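Putative TetR-family transcriptional regulator (Bordetella parapertussis 12822, PDB 3CCY) probably binds operator DNA as a dimeric, all-helical transcription factor of the TetR family, acting as a repressor of transcription. Local coordinates at residues 32-37 / 58-62; 73-78 / 133-137. All coordinates share one frame. Residues are numbered along the deposited sequence.

Contact 1. Residues 32-37 / 58-62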
loop_
_atom_site.group_PDB
_atom_site.type_symbol
_atom_site.label_atom_id
_atom_site.label_comp_id
_atom_site.label_asym_id
_atom_site.label_seq_id
_atom_site.Cartn_x
_atom_site.Cartn_y
_atom_site.Cartn_z
ATOM N N TYR A 32 15.607 -0.532 -3.994
ATOM C CA TYR A 32 16.422 -0.185 -5.154
ATOM C C TYR A 32 17.731 0.536 -4.808
ATOM O O TYR A 32 18.807 0.065 -5.179
ATOM C CB TYR A 32 15.595 0.619 -6.169
ATOM C CG TYR A 32 16.344 0.970 -7.436
ATOM C CD1 TYR A 32 16.366 0.095 -8.526
ATOM C CD2 TYR A 32 17.038 2.176 -7.543
ATOM C CE1 TYR A 32 17.054 0.418 -9.691
ATOM C CE2 TYR A 32 17.730 2.504 -8.701
ATOM C CZ TYR A 32 17.735 1.624 -9.770
ATOM O OH TYR A 32 18.425 1.957 -10.913
ATOM N N SER A 33 17.646 1.666 -4.106
ATOM C CA SER A 33 18.848 2.443 -3.754
ATOM C C SER A 33 19.787 1.660 -2.843
ATOM O O SER A 33 20.998 1.869 -2.871
ATOM C CB SER A 33 18.479 3.777 -3.102
ATOM O OG SER A 33 17.761 3.565 -1.899
ATOM N N GLU A 34 19.215 0.756 -2.049
ATOM C CA GLU A 34 19.979 -0.105 -1.148
ATOM C C GLU A 34 20.785 -1.178 -1.892
ATOM O O GLU A 34 21.875 -1.553 -1.456
ATOM C CB GLU A 34 19.045 -0.748 -0.116
ATOM C CG GLU A 34 18.602 0.194 1.007
ATOM C CD GLU A 34 19.620 0.278 2.153
ATOM O OE1 GLU A 34 20.483 1.193 2.139
ATOM O OE2 GLU A 34 19.555 -0.579 3.067
ATOM N N THR A 35 20.246 -1.646 -3.017
ATOM C CA THR A 35 20.851 -2.705 -3.837
ATOM C C THR A 35 21.764 -2.109 -4.915
ATOM O O THR A 35 21.324 -1.302 -5.728
ATOM C CB THR A 35 19.748 -3.563 -4.532
ATOM O OG1 THR A 35 18.801 -4.019 -3.559
ATOM C CG2 THR A 35 20.345 -4.758 -5.273
ATOM N N SER A 36 23.032 -2.511 -4.924
ATOM C CA SER A 36 23.968 -2.032 -5.940
ATOM C C SER A 36 24.150 -3.054 -7.065
ATOM O O SER A 36 23.730 -4.204 -6.948
ATOM C CB SER A 36 25.321 -1.677 -5.307
ATOM O OG SER A 36 25.980 -2.834 -4.820
ATOM N N ILE A 37 24.777 -2.615 -8.152
ATOM C CA ILE A 37 25.144 -3.478 -9.278
ATOM C C ILE A 37 26.129 -4.568 -8.837
ATOM O O ILE A 37 26.087 -5.691 -9.342
ATOM C CB ILE A 37 25.749 -2.634 -10.439
ATOM C CG1 ILE A 37 24.782 -1.427 -10.763
ATOM C CG2 ILE A 37 26.011 -3.532 -11.730
ATOM C CD1 ILE A 37 25.665 -0.078 -10.948
ATOM N N LYS A 58 21.733 -0.169 -13.862
ATOM C CA LYS A 58 20.869 -0.637 -12.797
ATOM C C LYS A 58 19.417 -0.265 -13.140
ATOM O O LYS A 58 18.491 -1.047 -12.898
ATOM C CB LYS A 58 21.325 0.013 -11.490
ATOM C CG LYS A 58 20.730 -0.529 -10.209
ATOM C CD LYS A 58 21.230 0.314 -9.034
ATOM C CE LYS A 58 20.238 0.292 -7.880
ATOM N NZ LYS A 58 20.574 1.232 -6.749
ATOM N N GLU A 59 19.233 0.923 -13.727
ATOM C CA GLU A 59 17.909 1.393 -14.167
ATOM C C GLU A 59 17.345 0.538 -15.291
ATOM O O GLU A 59 16.135 0.325 -15.353
ATOM C CB GLU A 59 17.959 2.856 -14.621
ATOM C CG GLU A 59 18.422 3.833 -13.552
ATOM C CD GLU A 59 18.426 5.276 -14.031
ATOM O OE1 GLU A 59 19.110 5.583 -15.040
ATOM O OE2 GLU A 59 17.753 6.110 -13.383
ATOM N N ALA A 60 18.224 0.055 -16.170
ATOM C CA ALA A 60 17.845 -0.827 -17.274
ATOM C C ALA A 60 17.298 -2.162 -16.755
ATOM O O ALA A 60 16.292 -2.666 -17.264
ATOM C CB ALA A 60 19.034 -1.057 -18.213
ATOM N N VAL A 61 17.962 -2.722 -15.741
ATOM C CA VAL A 61 17.473 -3.925 -15.057
ATOM C C VAL A 61 16.077 -3.677 -14.493
ATOM O O VAL A 61 15.177 -4.465 -14.727
ATOM C CB VAL A 61 18.440 -4.397 -13.942
ATOM C CG1 VAL A 61 17.906 -5.650 -13.258
ATOM C CG2 VAL A 61 19.830 -4.663 -14.517
ATOM N N LEU A 62 15.905 -2.561 -13.787
ATOM C CA LEU A 62 14.609 -2.197 -13.235
ATOM C C LEU A 62 13.551 -1.942 -14.312
ATOM O O LEU A 62 12.432 -2.444 -14.211
ATOM C CB LEU A 62 14.716 -0.986 -12.285
ATOM C CG LEU A 62 13.430 -0.453 -11.630
ATOM C CD1 LEU A 62 12.747 -1.484 -10.736
ATOM C CD2 LEU A 62 13.662 0.807 -10.836
#

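Contact 2. Residues 73-78 / 133-137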
loop_
_atom_site.group_PDB
_atom_site.type_symbol
_atom_site.label_atom_id
_atom_site.label_comp_id
_atom_site.label_asym_id
_atom_site.label_seq_id
_atom_site.Cartn_x
_atom_site.Cartn_y
_atom_site.Cartn_z
ATOM N N LEU A 73 0.643 -8.532 -17.185
ATOM C CA LEU A 73 -0.582 -8.320 -16.465
ATOM C C LEU A 73 -1.676 -7.790 -17.424
ATOM O O LEU A 73 -2.824 -8.250 -17.394
ATOM C CB LEU A 73 -0.312 -7.338 -15.327
ATOM C CG LEU A 73 -1.201 -7.264 -14.101
ATOM C CD1 LEU A 73 -1.834 -8.599 -13.701
ATOM C CD2 LEU A 73 -0.382 -6.659 -12.934
ATOM N N LEU A 74 -1.305 -6.821 -18.266
ATOM C CA LEU A 74 -2.223 -6.256 -19.251
ATOM C C LEU A 74 -2.739 -7.294 -20.244
ATOM O O LEU A 74 -3.924 -7.327 -20.520
ATOM C CB LEU A 74 -1.581 -5.066 -20.003
ATOM C CG LEU A 74 -1.501 -3.746 -19.197
ATOM C CD1 LEU A 74 -0.629 -2.734 -19.940
ATOM C CD2 LEU A 74 -2.886 -3.117 -18.912
ATOM N N GLU A 75 -1.861 -8.147 -20.762
ATOM C CA GLU A 75 -2.288 -9.142 -21.735
ATOM C C GLU A 75 -3.220 -10.136 -21.068
ATOM O O GLU A 75 -4.266 -10.444 -21.619
ATOM C CB GLU A 75 -1.121 -9.879 -22.387
ATOM C CG GLU A 75 -1.314 -10.239 -23.891
ATOM C CD GLU A 75 -2.729 -9.945 -24.526
ATOM O OE1 GLU A 75 -3.639 -10.821 -24.424
ATOM O OE2 GLU A 75 -2.897 -8.860 -25.181
ATOM N N ARG A 76 -2.878 -10.587 -19.862
ATOM C CA ARG A 76 -3.708 -11.582 -19.206
ATOM C C ARG A 76 -5.076 -11.049 -18.824
ATOM O O ARG A 76 -6.059 -11.779 -18.933
ATOM C CB ARG A 76 -2.938 -12.288 -18.100
ATOM C CG ARG A 76 -1.771 -13.077 -18.740
ATOM C CD ARG A 76 -0.847 -13.721 -17.765
ATOM N NE ARG A 76 -1.513 -14.796 -17.044
ATOM C CZ ARG A 76 -1.075 -15.300 -15.899
ATOM N NH1 ARG A 76 0.047 -14.842 -15.369
ATOM N NH2 ARG A 76 -1.779 -16.241 -15.285
ATOM N N CYS A 77 -5.133 -9.776 -18.425
ATOM C CA CYS A 77 -6.393 -9.059 -18.182
ATOM C C CYS A 77 -7.283 -9.045 -19.416
ATOM O O CYS A 77 -8.502 -9.203 -19.327
ATOM C CB CYS A 77 -6.124 -7.600 -17.812
ATOM S SG CYS A 77 -5.805 -7.285 -16.110
ATOM N N ARG A 78 -6.683 -8.762 -20.556
ATOM C CA ARG A 78 -7.422 -8.736 -21.802
ATOM C C ARG A 78 -8.041 -10.095 -22.105
ATOM O O ARG A 78 -9.214 -10.157 -22.486
ATOM C CB ARG A 78 -6.534 -8.286 -22.973
ATOM C CG ARG A 78 -6.242 -6.806 -22.936
ATOM C CD ARG A 78 -5.335 -6.359 -24.120
ATOM N NE ARG A 78 -4.599 -5.172 -23.659
ATOM C CZ ARG A 78 -3.270 -5.104 -23.564
ATOM N NH1 ARG A 78 -2.708 -3.972 -23.136
ATOM N NH2 ARG A 78 -2.501 -6.145 -23.932
ATOM N N GLU A 133 -3.866 2.027 -17.717
ATOM C CA GLU A 133 -4.613 1.052 -18.517
ATOM C C GLU A 133 -5.237 -0.050 -17.666
ATOM O O GLU A 133 -6.386 -0.411 -17.857
ATOM C CB GLU A 133 -3.701 0.408 -19.577
ATOM C CG GLU A 133 -3.207 1.380 -20.608
ATOM C CD GLU A 133 -2.400 0.702 -21.716
ATOM O OE1 GLU A 133 -2.905 -0.260 -22.323
ATOM O OE2 GLU A 133 -1.260 1.121 -21.969
ATOM N N LEU A 134 -4.436 -0.592 -16.752
ATOM C CA LEU A 134 -4.806 -1.656 -15.872
ATOM C C LEU A 134 -5.909 -1.230 -14.920
ATOM O O LEU A 134 -6.903 -1.934 -14.774
ATOM C CB LEU A 134 -3.596 -2.047 -15.054
ATOM C CG LEU A 134 -3.759 -3.256 -14.145
ATOM C CD1 LEU A 134 -3.802 -4.527 -14.970
ATOM C CD2 LEU A 134 -2.570 -3.248 -13.152
ATOM N N ILE A 135 -5.711 -0.083 -14.283
ATOM C CA ILE A 135 -6.739 0.545 -13.480
ATOM C C ILE A 135 -8.055 0.729 -14.279
ATOM O O ILE A 135 -9.149 0.444 -13.764
ATOM C CB ILE A 135 -6.209 1.882 -12.933
ATOM C CG1 ILE A 135 -5.043 1.602 -11.978
ATOM C CG2 ILE A 135 -7.334 2.728 -12.254
ATOM C CD1 ILE A 135 -4.391 2.799 -11.417
ATOM N N ALA A 136 -7.930 1.198 -15.524
ATOM C CA ALA A 136 -9.086 1.447 -16.398
ATOM C C ALA A 136 -9.881 0.148 -16.606
ATOM O O ALA A 136 -11.117 0.147 -16.542
ATOM C CB ALA A 136 -8.656 2.044 -17.745
ATOM N N TYR A 137 -9.184 -0.955 -16.810
ATOM C CA TYR A 137 -9.860 -2.235 -16.975
ATOM C C TYR A 137 -10.750 -2.541 -15.759
ATOM O O TYR A 137 -11.873 -3.007 -15.907
ATOM C CB TYR A 137 -8.864 -3.383 -17.183
ATOM C CG TYR A 137 -8.228 -3.440 -18.555
ATOM C CD1 TYR A 137 -8.931 -3.054 -19.679
ATOM C CD2 TYR A 137 -6.919 -3.938 -18.733
ATOM C CE1 TYR A 137 -8.374 -3.119 -20.949
ATOM C CE2 TYR A 137 -6.334 -4.018 -20.036
ATOM C CZ TYR A 137 -7.081 -3.596 -21.122
ATOM O OH TYR A 137 -6.573 -3.614 -22.408
#

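Contact 1. Residues 32-37 / 58-62
The hydrogen bonds of this contact come from one extended lysine. Lys58, at the start of helix 58-81, reaches across with all four chi angles in the t well and delivers its ammonium group to backbone carbonyls of the turn that follows helix 15-29. NZ of Lys58 donates a hydrogen bond to O of Tyr32 at 2.6 Å and a weak one to O of Thr35 at 2.8 Å, the position of the latter acceptor being less certain.

The same side chain engages an aromatic ring. Lys58 CE sits 3.4 Å from the centroid of the Tyr32 ring, a CH-pi contact close to the ring normal, while its NZ is 4.0 Å from that centroid, a cation-pi interaction over the face. Such a junction ties the entry to the predicted helix-turn-helix to the first turn of the helix that, in TetR-family proteins, connects the DNA-binding domain with the regulatory body. Ser36 N-caps helix 37-43 here.

Apolar contacts add to this: CE1 of Tyr32 meets CD2 of Leu62 at 3.6 Å, and CG1 of Ile37 packs 3.8 Å from CB of Lys58. Val111 and Cys115 of helix 87-115 also pack on Leu62. Within the turn, Ser33 points away from segment 58-62, and its OG hydrogen-bonds Ser33 OG of the second subunit.

Contact 2. Residues 73-78 / 133-137
Leu74 and Leu134 occupy the middle of this helix pair, their CA atoms 6.3 Å apart. CD2 of Leu74 reaches CB of Leu134 at 4.1 Å, CB of Glu133 at 3.7 Å and CE2 of Tyr137 at 3.7 Å, so one methyl group touches three successive contact residues of the facing helix. Farther out on the Leu134 side chain, CD1 packs 3.9 Å from CG of Leu73 and 3.6 Å from SG of Cys77. Phe98 of helix 87-115 touches Leu73, Cys77 and Leu134, extending this apolar cluster to a third helix.

One turn further along, CB of Cys77 lies 3.9 Å from CD2 of Tyr137. The two segments run nearly parallel, with their axes inclined by 23° and approaching to 10.3 Å, and the contacting residues recur at the three- and four-residue spacing expected of helix-helix packing. In the TetR fold, such packing joins the long helix leading out of the DNA-binding domain, here 58-81, to the helical C-terminal body, represented by helix 122-145.

Toward the surface, polar groups take over around Arg78. Its NE donates a hydrogen bond to OH of Tyr137 at 2.8 Å, so the tyrosine combines apolar ring contacts with a polar tip. The guanidinium also joins two acidic groups in a salt-bridge network: NH2 of Arg78 pairs with OE2 of Glu75 at 3.0 Å within its own helix, whereas NH1 of Arg78 makes a long bridge to OE1 of Glu133 at 3.8 Å.

A single helix, 58-81, serves both sites: its first turn takes part in contact 1, and a later part enters contact 2. The two follow one another along the chain, with centres 26 Å apart and nearest atoms about 14 Å apart, so they do not touch; they lie on opposite sides of the chain's centre. Contact 1 lies within the TetR-type DNA-binding family region and touches the start of the predicted helix-turn-helix, whereas contact 2 joins the same helix to helix 122-145 of the C-terminal body. Helix 87-115 borders both, through Val111 and Cys115 at one and Phe98 at the other. In TetR-family regulators, a helix shared in this way offers a plausible route for coupling the body to DNA binding.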